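Local coordinates for protein aldehyde dehydrogenase (Listeria monocytogenes, PDB 3K9D) that probably oxidises the aldehyde or oxo group of a substrate, with NAD or NADP as electron acceptor, at residues P219-A230 with E369-E380; K392-N400 with T412-G423. All coordinates share one frame; numbering follows the deposited sequence.

Interaction 1. Residues P219-A230 with E369-E380; sequences PGNGPAFIERSA and EGAGHTLIIHSE
Glu227 OE1 accepts from two hydroxyls: Ser379 OG across the contact at 2.7 Å, and Ser229 OG at 2.6 Å from its own turn. The two approaches differ, since Ser229 OG meets OE1 on its syn lone pair whereas Ser379 OG meets it from above the carboxylate plane, 46° out of it. A bend in the glutamate chain at chi2 (-93°) folds the carboxylate back over this corner, a type I turn from Glu227 to Ala230. Ser229 OG is itself an acceptor, 2.6 Å from Glu380 N, which ties the turn to the chain just past the neighbouring strand. Upstream, strands 223-226 and 374-378 run parallel, their N-to-C directions differing by 13°, as neighbours inside the seven-stranded parallel sheet of this aldehyde dehydrogenase domain. Four backbone bonds join them, from Ile376 N to Pro223 O through to Glu227 N to His378 O. On one face Phe225 and Ile377 lie side by side pointing the same way, with Phe225 CD2 4.0 Å from Ile377 CD1, and Phe388 of helix 382-391 packs against both. On the other, Ala224 CB meets Ile376 CB at 4.1 Å. At the opposite end of the contact, Asn221 ND2 reaches Glu369 O at 2.9 Å; the oxygen lies in the amide plane, although the nitrogen stands above the carbonyl plane, and the same amide nitrogen also bonds Ser339 O. One water there accepts from Asn221 N and donates to Gly370 O and Thr374 O.

Interaction 2. Residues K392-N400 with T412-G423; sequences KPVSRLLVN and TNLVPALTLGCG
Arg396 reaches across to two separate parts of 412-423, and its side chain can be followed outward. It begins against a leucine: Arg396 CB lies 4.0 Å from Leu414 CD1. CG sits between the backbone N and the carbonyl carbon (chi1 54°), and a bend at chi3 (54°) sets the course of the chain toward Leu420 and Gly421. Arg396 NE passes 3.9 Å from Leu420 CB. At CZ the guanidinium becomes a flat plate with Leu420 CB centred over one face, 3.6 Å above the plane, while the two side chains cross at about a right angle. Its end NH1 and NH2 both point at Gly421 O, which lies within 1° of the guanidinium plane. The bond from Arg396 NH1 to Gly421 O is 3.1 Å long and comes from above the carbonyl plane; that from Arg396 NH2 to Gly421 O, 3.2 Å, lies in that plane on a lone pair. One carbonyl oxygen is thus gripped twice, and NH2 has a further acceptor in Asn433 OD1. Strand 396-399, which carries this arginine, is the last of the parallel sheet within its own chain, but a strand of the second subunit pairs with it in parallel, so the sheet continues through the dimer interface. Segment 412-423 belongs to an irregular loop between helix 403-407 and strand 440-447; Leu414 packs on Arg444 of the second subunit. Leu414 CD1 also touches Leu398 CD2 at 4.0 Å, making that Leu414 methyl the common neighbour of Arg396 and Leu398. Near the Gly421 end, Ser395 CB stands 3.8 Å from Gly421 O, while Ser395 OG is hydrogen-bonded to Gly372 O.

Overall arrangement
Both contacts are buried, their centres 11 Å apart, and they meet in one sheet, where strands 374-378 and 396-399 are neighbours. Interaction 1 pairs two adjacent inner strands of that sheet and relies on repeated backbone bonds, with polar side chains at its two ends. Interaction 2 starts from one of the sheet's two outermost strands within the chain and joins it to an irregular segment, so one arginine and a few leucine contacts replace strand pairing; it buries 330 Å² against 889 Å². The second subunit reaches interaction 2 but not interaction 1. Direct links between them include Gly372 N to Pro393 O, a probable hydrogen bond, and Thr374 OG1 packed on Arg396 CG.

Interaction 1. Residues P219-A230 with E369-E380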
loop_
_atom_site.group_PDB
_atom_site.type_symbol
_atom_site.label_atom_id
_atom_site.label_comp_id
_atom_site.label_asym_id
_atom_site.label_seq_id
_atom_site.Cartn_x
_atom_site.Cartn_y
_atom_site.Cartn_z
ATOM N N PRO A 219 6.512 15.688 -4.574
ATOM C CA PRO A 219 7.204 16.686 -5.388
ATOM C C PRO A 219 8.582 16.162 -5.786
ATOM O O PRO A 219 9.284 15.576 -4.956
ATOM C CB PRO A 219 7.341 17.885 -4.446
ATOM C CG PRO A 219 6.367 17.640 -3.334
ATOM C CD PRO A 219 6.316 16.152 -3.187
ATOM N N GLY A 220 8.930 16.321 -7.061
ATOM C CA GLY A 220 10.266 15.978 -7.558
ATOM C C GLY A 220 11.208 17.163 -7.477
ATOM O O GLY A 220 10.958 18.213 -8.063
ATOM N N ASN A 221 12.307 17.002 -6.764
ATOM C CA ASN A 221 13.228 18.121 -6.559
ATOM C C ASN A 221 14.677 17.658 -6.715
ATOM O O ASN A 221 15.558 18.073 -5.978
ATOM C CB ASN A 221 12.953 18.765 -5.198
ATOM C CG ASN A 221 13.665 20.091 -5.011
ATOM O OD1 ASN A 221 13.890 20.846 -5.965
ATOM N ND2 ASN A 221 14.031 20.377 -3.776
ATOM N N GLY A 222 14.909 16.809 -7.721
ATOM C CA GLY A 222 16.127 16.024 -7.783
ATOM C C GLY A 222 17.383 16.798 -8.122
ATOM O O GLY A 222 17.436 17.429 -9.177
ATOM N N PRO A 223 18.389 16.770 -7.218
ATOM C CA PRO A 223 19.729 17.255 -7.581
ATOM C C PRO A 223 20.386 16.362 -8.628
ATOM O O PRO A 223 20.119 15.142 -8.670
ATOM C CB PRO A 223 20.517 17.174 -6.258
ATOM C CG PRO A 223 19.476 17.086 -5.182
ATOM C CD PRO A 223 18.345 16.307 -5.818
ATOM N N ALA A 224 21.225 16.962 -9.475
ATOM C CA ALA A 224 22.094 16.200 -10.391
ATOM C C ALA A 224 23.538 16.471 -10.027
ATOM O O ALA A 224 24.052 17.553 -10.290
ATOM C CB ALA A 224 21.842 16.587 -11.839
ATOM N N PHE A 225 24.183 15.485 -9.414
ATOM C CA PHE A 225 25.579 15.611 -8.983
ATOM C C PHE A 225 26.507 15.130 -10.118
ATOM O O PHE A 225 26.602 13.940 -10.419
ATOM C CB PHE A 225 25.803 14.855 -7.649
ATOM C CG PHE A 225 27.242 14.828 -7.159
ATOM C CD1 PHE A 225 28.099 15.903 -7.346
ATOM C CD2 PHE A 225 27.722 13.712 -6.484
ATOM C CE1 PHE A 225 29.411 15.851 -6.905
ATOM C CE2 PHE A 225 29.030 13.653 -6.020
ATOM C CZ PHE A 225 29.879 14.727 -6.240
ATOM N N ILE A 226 27.159 16.082 -10.778
ATOM C CA ILE A 226 28.176 15.723 -11.752
ATOM C C ILE A 226 29.445 15.571 -10.934
ATOM O O ILE A 226 30.087 16.562 -10.570
ATOM C CB ILE A 226 28.378 16.802 -12.835
ATOM C CG1 ILE A 226 27.058 17.177 -13.507
ATOM C CG2 ILE A 226 29.412 16.341 -13.847
ATOM C CD1 ILE A 226 27.195 18.344 -14.526
ATOM N N GLU A 227 29.766 14.322 -10.610
ATOM C CA GLU A 227 30.906 14.001 -9.795
ATOM C C GLU A 227 32.150 14.118 -10.682
ATOM O O GLU A 227 32.028 14.095 -11.903
ATOM C CB GLU A 227 30.701 12.607 -9.185
ATOM C CG GLU A 227 31.737 12.183 -8.165
ATOM C CD GLU A 227 32.878 11.408 -8.786
ATOM O OE1 GLU A 227 32.660 10.775 -9.842
ATOM O OE2 GLU A 227 33.986 11.438 -8.218
ATOM N N ARG A 228 33.330 14.279 -10.079
ATOM C CA ARG A 228 34.537 14.627 -10.835
ATOM C C ARG A 228 34.998 13.582 -11.855
ATOM O O ARG A 228 35.648 13.925 -12.843
ATOM C CB ARG A 228 35.677 15.044 -9.899
ATOM C CG ARG A 228 36.287 13.923 -9.066
ATOM C CD ARG A 228 37.445 14.469 -8.222
ATOM N NE ARG A 228 36.961 15.321 -7.139
ATOM C CZ ARG A 228 37.734 15.993 -6.288
ATOM N NH1 ARG A 228 39.051 15.947 -6.390
ATOM N NH2 ARG A 228 37.186 16.736 -5.335
ATOM N N SER A 229 34.639 12.317 -11.646
ATOM C CA SER A 229 34.980 11.278 -12.615
ATOM C C SER A 229 34.109 11.298 -13.883
ATOM O O SER A 229 34.406 10.562 -14.816
ATOM C CB SER A 229 34.944 9.878 -11.976
ATOM O OG SER A 229 33.615 9.422 -11.834
ATOM N N ALA A 230 33.058 12.134 -13.914
ATOM C CA ALA A 230 32.060 12.080 -14.987
ATOM C C ALA A 230 32.548 12.583 -16.332
ATOM O O ALA A 230 33.463 13.376 -16.406
ATOM C CB ALA A 230 30.785 12.827 -14.600
ATOM N N GLU A 369 12.606 19.360 0.585
ATOM C CA GLU A 369 11.676 19.163 -0.516
ATOM C C GLU A 369 12.239 18.133 -1.500
ATOM O O GLU A 369 13.375 18.269 -1.972
ATOM C CB GLU A 369 11.376 20.497 -1.227
ATOM C CG GLU A 369 10.378 20.374 -2.372
ATOM C CD GLU A 369 9.779 21.707 -2.819
ATOM O OE1 GLU A 369 9.593 22.613 -1.975
ATOM O OE2 GLU A 369 9.470 21.839 -4.023
ATOM N N GLY A 370 11.441 17.107 -1.802
ATOM C CA GLY A 370 11.818 16.106 -2.789
ATOM C C GLY A 370 12.223 14.727 -2.300
ATOM O O GLY A 370 12.378 13.821 -3.115
ATOM N N ALA A 371 12.397 14.558 -0.983
ATOM C CA ALA A 371 12.669 13.238 -0.388
ATOM C C ALA A 371 11.713 12.161 -0.907
ATOM O O ALA A 371 10.508 12.396 -1.053
ATOM C CB ALA A 371 12.610 13.304 1.141
ATOM N N GLY A 372 12.253 10.996 -1.221
ATOM C CA GLY A 372 11.434 9.933 -1.780
ATOM C C GLY A 372 11.298 9.907 -3.290
ATOM O O GLY A 372 10.946 8.879 -3.841
ATOM N N HIS A 373 11.543 11.022 -3.973
ATOM C CA HIS A 373 11.377 11.024 -5.422
ATOM C C HIS A 373 12.670 10.583 -6.142
ATOM O O HIS A 373 13.003 9.396 -6.150
ATOM C CB HIS A 373 10.835 12.369 -5.948
ATOM C CG HIS A 373 10.037 12.247 -7.221
ATOM N ND1 HIS A 373 10.466 11.514 -8.306
ATOM C CD2 HIS A 373 8.840 12.768 -7.579
ATOM C CE1 HIS A 373 9.560 11.565 -9.265
ATOM N NE2 HIS A 373 8.561 12.322 -8.851
ATOM N N THR A 374 13.391 11.545 -6.723
ATOM C CA THR A 374 14.525 11.273 -7.624
ATOM C C THR A 374 15.775 12.081 -7.224
ATOM O O THR A 374 15.657 13.183 -6.697
ATOM C CB THR A 374 14.153 11.652 -9.088
ATOM O OG1 THR A 374 12.895 11.081 -9.435
ATOM C CG2 THR A 374 15.179 11.142 -10.074
ATOM N N LEU A 375 16.952 11.495 -7.444
ATOM C CA LEU A 375 18.235 12.187 -7.464
ATOM C C LEU A 375 19.010 11.588 -8.648
ATOM O O LEU A 375 18.842 10.421 -8.971
ATOM C CB LEU A 375 19.002 12.009 -6.136
ATOM C CG LEU A 375 20.417 12.603 -6.005
ATOM C CD1 LEU A 375 20.690 13.128 -4.640
ATOM C CD2 LEU A 375 21.491 11.580 -6.371
ATOM N N ILE A 376 19.828 12.404 -9.306
ATOM C CA ILE A 376 20.589 11.976 -10.481
ATOM C C ILE A 376 22.081 12.135 -10.160
ATOM O O ILE A 376 22.475 13.075 -9.493
ATOM C CB ILE A 376 20.188 12.782 -11.764
ATOM C CG1 ILE A 376 18.669 12.784 -11.992
ATOM C CG2 ILE A 376 20.916 12.242 -13.012
ATOM C CD1 ILE A 376 17.929 14.010 -11.423
ATOM N N ILE A 377 22.900 11.167 -10.565
ATOM C CA ILE A 377 24.334 11.273 -10.394
ATOM C C ILE A 377 25.046 10.887 -11.698
ATOM O O ILE A 377 24.673 9.915 -12.370
ATOM C CB ILE A 377 24.862 10.391 -9.206
ATOM C CG1 ILE A 377 26.350 10.699 -8.926
ATOM C CG2 ILE A 377 24.618 8.912 -9.469
ATOM C CD1 ILE A 377 26.986 9.943 -7.744
ATOM N N HIS A 378 26.061 11.672 -12.047
ATOM C CA HIS A 378 26.920 11.376 -13.173
ATOM C C HIS A 378 28.283 11.126 -12.610
ATOM O O HIS A 378 28.866 11.992 -11.953
ATOM C CB HIS A 378 26.924 12.527 -14.189
ATOM C CG HIS A 378 25.565 12.850 -14.725
ATOM N ND1 HIS A 378 25.070 12.305 -15.890
ATOM C CD2 HIS A 378 24.593 13.665 -14.249
ATOM C CE1 HIS A 378 23.852 12.769 -16.106
ATOM N NE2 HIS A 378 23.533 13.583 -15.114
ATOM N N SER A 379 28.776 9.922 -12.853
ATOM C CA SER A 379 29.984 9.448 -12.215
ATOM C C SER A 379 30.427 8.188 -12.909
ATOM O O SER A 379 29.593 7.417 -13.385
ATOM C CB SER A 379 29.721 9.104 -10.740
ATOM O OG SER A 379 30.926 8.767 -10.098
ATOM N N GLU A 380 31.740 7.983 -12.953
ATOM C CA GLU A 380 32.297 6.693 -13.351
ATOM C C GLU A 380 32.890 5.948 -12.147
ATOM O O GLU A 380 33.627 4.960 -12.290
ATOM C CB GLU A 380 33.333 6.863 -14.468
ATOM C CG GLU A 380 32.769 7.510 -15.751
ATOM C CD GLU A 380 31.745 6.637 -16.459
ATOM O OE1 GLU A 380 31.879 5.397 -16.401
ATOM O OE2 GLU A 380 30.805 7.183 -17.074
HETATM O O HOH W 1 8.730 13.714 -2.857
HETATM O O HOH W 2 13.296 14.683 -5.630
#

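Interaction 2. Residues K392-N400 with T412-G423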
loop_
_atom_site.group_PDB
_atom_site.type_symbol
_atom_site.label_atom_id
_atom_site.label_comp_id
_atom_site.label_asym_id
_atom_site.label_seq_id
_atom_site.Cartn_x
_atom_site.Cartn_y
_atom_site.Cartn_z
ATOM N N LYS A 392 21.088 8.253 -0.067
ATOM C CA LYS A 392 20.237 9.358 -0.556
ATOM C C LYS A 392 18.762 9.020 -0.393
ATOM O O LYS A 392 18.315 7.975 -0.879
ATOM C CB LYS A 392 20.532 9.694 -2.031
ATOM C CG LYS A 392 21.987 10.101 -2.368
ATOM C CD LYS A 392 22.400 11.440 -1.786
ATOM C CE LYS A 392 23.178 11.282 -0.485
ATOM N NZ LYS A 392 24.437 10.468 -0.536
ATOM N N PRO A 393 17.992 9.901 0.289
ATOM C CA PRO A 393 16.595 9.547 0.592
ATOM C C PRO A 393 15.654 9.709 -0.610
ATOM O O PRO A 393 14.823 10.622 -0.649
ATOM C CB PRO A 393 16.229 10.499 1.735
ATOM C CG PRO A 393 17.113 11.733 1.501
ATOM C CD PRO A 393 18.363 11.240 0.795
ATOM N N VAL A 394 15.803 8.827 -1.590
ATOM C CA VAL A 394 14.974 8.829 -2.806
ATOM C C VAL A 394 14.507 7.416 -3.097
ATOM O O VAL A 394 15.021 6.469 -2.522
ATOM C CB VAL A 394 15.720 9.390 -4.070
ATOM C CG1 VAL A 394 16.082 10.864 -3.892
ATOM C CG2 VAL A 394 16.944 8.550 -4.424
ATOM N N SER A 395 13.540 7.281 -3.994
ATOM C CA SER A 395 13.071 5.966 -4.424
ATOM C C SER A 395 13.662 5.544 -5.756
ATOM O O SER A 395 13.696 4.352 -6.086
ATOM C CB SER A 395 11.556 5.945 -4.498
ATOM O OG SER A 395 11.007 6.265 -3.227
ATOM N N ARG A 396 14.121 6.524 -6.526
ATOM C CA ARG A 396 14.781 6.236 -7.794
ATOM C C ARG A 396 16.048 7.073 -7.886
ATOM O O ARG A 396 16.003 8.292 -7.835
ATOM C CB ARG A 396 13.831 6.435 -9.005
ATOM C CG ARG A 396 13.160 7.801 -9.081
ATOM C CD ARG A 396 11.910 7.860 -9.960
ATOM N NE ARG A 396 10.890 6.876 -9.615
ATOM C CZ ARG A 396 10.115 6.875 -8.525
ATOM N NH1 ARG A 396 10.209 7.813 -7.601
ATOM N NH2 ARG A 396 9.223 5.902 -8.364
ATOM N N LEU A 397 17.188 6.404 -7.985
ATOM C CA LEU A 397 18.449 7.113 -8.149
ATOM C C LEU A 397 19.044 6.832 -9.520
ATOM O O LEU A 397 19.397 5.712 -9.860
ATOM C CB LEU A 397 19.434 6.768 -7.038
ATOM C CG LEU A 397 20.412 7.870 -6.622
ATOM C CD1 LEU A 397 20.909 7.559 -5.236
ATOM C CD2 LEU A 397 21.575 7.998 -7.569
ATOM N N LEU A 398 19.166 7.883 -10.310
ATOM C CA LEU A 398 19.534 7.710 -11.703
ATOM C C LEU A 398 21.020 7.921 -11.935
ATOM O O LEU A 398 21.599 8.868 -11.428
ATOM C CB LEU A 398 18.679 8.613 -12.575
ATOM C CG LEU A 398 17.193 8.440 -12.270
ATOM C CD1 LEU A 398 16.426 9.482 -13.011
ATOM C CD2 LEU A 398 16.672 7.025 -12.582
ATOM N N VAL A 399 21.630 6.988 -12.669
ATOM C CA VAL A 399 23.047 7.052 -12.967
ATOM C C VAL A 399 23.258 7.225 -14.474
ATOM O O VAL A 399 22.770 6.415 -15.274
ATOM C CB VAL A 399 23.815 5.813 -12.432
ATOM C CG1 VAL A 399 25.316 5.973 -12.645
ATOM C CG2 VAL A 399 23.513 5.575 -10.933
ATOM N N ASN A 400 23.973 8.292 -14.831
ATOM C CA ASN A 400 24.421 8.567 -16.214
ATOM C C ASN A 400 23.285 8.562 -17.241
ATOM O O ASN A 400 23.349 7.869 -18.257
ATOM C CB ASN A 400 25.548 7.601 -16.626
ATOM C CG ASN A 400 26.806 7.780 -15.798
ATOM O OD1 ASN A 400 27.094 8.859 -15.310
ATOM N ND2 ASN A 400 27.575 6.732 -15.673
ATOM N N THR A 412 16.034 4.287 -18.868
ATOM C CA THR A 412 16.529 3.245 -17.944
ATOM C C THR A 412 15.701 1.960 -17.992
ATOM O O THR A 412 14.624 1.914 -18.583
ATOM C CB THR A 412 16.578 3.722 -16.471
ATOM O OG1 THR A 412 15.271 4.132 -16.026
ATOM C CG2 THR A 412 17.598 4.839 -16.277
ATOM N N ASN A 413 16.186 0.900 -17.402
ATOM C CA ASN A 413 15.391 -0.271 -17.215
ATOM C C ASN A 413 14.450 -0.314 -16.002
ATOM O O ASN A 413 14.000 -1.344 -15.633
ATOM C CB ASN A 413 16.217 -1.538 -17.350
ATOM C CG ASN A 413 16.745 -1.768 -18.764
ATOM O OD1 ASN A 413 16.086 -1.545 -19.724
ATOM N ND2 ASN A 413 17.964 -2.196 -18.853
ATOM N N LEU A 414 14.158 0.822 -15.410
ATOM C CA LEU A 414 13.106 0.920 -14.391
ATOM C C LEU A 414 11.753 0.591 -15.016
ATOM O O LEU A 414 11.598 0.618 -16.250
ATOM C CB LEU A 414 13.051 2.318 -13.775
ATOM C CG LEU A 414 14.194 2.845 -12.903
ATOM C CD1 LEU A 414 13.852 4.225 -12.374
ATOM C CD2 LEU A 414 14.517 1.894 -11.734
ATOM N N VAL A 415 10.774 0.266 -14.176
ATOM C CA VAL A 415 9.429 0.011 -14.675
ATOM C C VAL A 415 8.916 1.275 -15.386
ATOM O O VAL A 415 8.954 2.359 -14.806
ATOM C CB VAL A 415 8.470 -0.498 -13.556
ATOM C CG1 VAL A 415 7.031 -0.527 -14.052
ATOM C CG2 VAL A 415 8.880 -1.907 -13.093
ATOM N N PRO A 416 8.489 1.140 -16.663
ATOM C CA PRO A 416 7.958 2.286 -17.407
ATOM C C PRO A 416 6.647 2.778 -16.802
ATOM O O PRO A 416 5.657 2.032 -16.783
ATOM C CB PRO A 416 7.719 1.730 -18.820
ATOM C CG PRO A 416 8.384 0.423 -18.865
ATOM C CD PRO A 416 8.482 -0.092 -17.476
ATOM N N ALA A 417 6.649 4.026 -16.326
ATOM C CA ALA A 417 5.523 4.575 -15.579
ATOM C C ALA A 417 5.497 6.090 -15.556
ATOM O O ALA A 417 6.536 6.758 -15.600
ATOM C CB ALA A 417 5.510 4.034 -14.132
ATOM N N LEU A 418 4.289 6.626 -15.436
ATOM C CA LEU A 418 4.113 8.050 -15.250
ATOM C C LEU A 418 3.547 8.370 -13.868
ATOM O O LEU A 418 3.316 9.535 -13.543
ATOM C CB LEU A 418 3.273 8.638 -16.394
ATOM C CG LEU A 418 3.998 8.609 -17.750
ATOM C CD1 LEU A 418 2.999 8.701 -18.889
ATOM C CD2 LEU A 418 5.052 9.690 -17.878
ATOM N N THR A 419 3.344 7.323 -13.061
ATOM C CA THR A 419 3.082 7.464 -11.616
ATOM C C THR A 419 4.271 6.912 -10.832
ATOM O O THR A 419 4.498 5.705 -10.763
ATOM C CB THR A 419 1.725 6.835 -11.195
ATOM O OG1 THR A 419 0.674 7.571 -11.820
ATOM C CG2 THR A 419 1.511 6.886 -9.666
ATOM N N LEU A 420 5.039 7.838 -10.274
ATOM C CA LEU A 420 6.293 7.539 -9.638
ATOM C C LEU A 420 6.084 7.700 -8.136
ATOM O O LEU A 420 5.987 8.820 -7.636
ATOM C CB LEU A 420 7.383 8.493 -10.182
ATOM C CG LEU A 420 7.510 8.611 -11.719
ATOM C CD1 LEU A 420 8.694 9.489 -12.138
ATOM C CD2 LEU A 420 7.654 7.265 -12.378
ATOM N N GLY A 421 5.965 6.581 -7.423
ATOM C CA GLY A 421 5.697 6.641 -5.985
ATOM C C GLY A 421 6.891 7.192 -5.230
ATOM O O GLY A 421 8.031 6.940 -5.623
ATOM N N CYS A 422 6.629 7.968 -4.174
ATOM C CA CYS A 422 7.698 8.520 -3.342
ATOM C C CYS A 422 7.970 7.691 -2.084
ATOM O O CYS A 422 8.919 7.976 -1.334
ATOM C CB CYS A 422 7.439 9.989 -2.983
ATOM S SG CYS A 422 5.847 10.362 -2.213
ATOM N N GLY A 423 7.148 6.662 -1.851
ATOM C CA GLY A 423 7.329 5.836 -0.672
ATOM C C GLY A 423 7.002 6.545 0.617
ATOM O O GLY A 423 6.481 7.669 0.615
#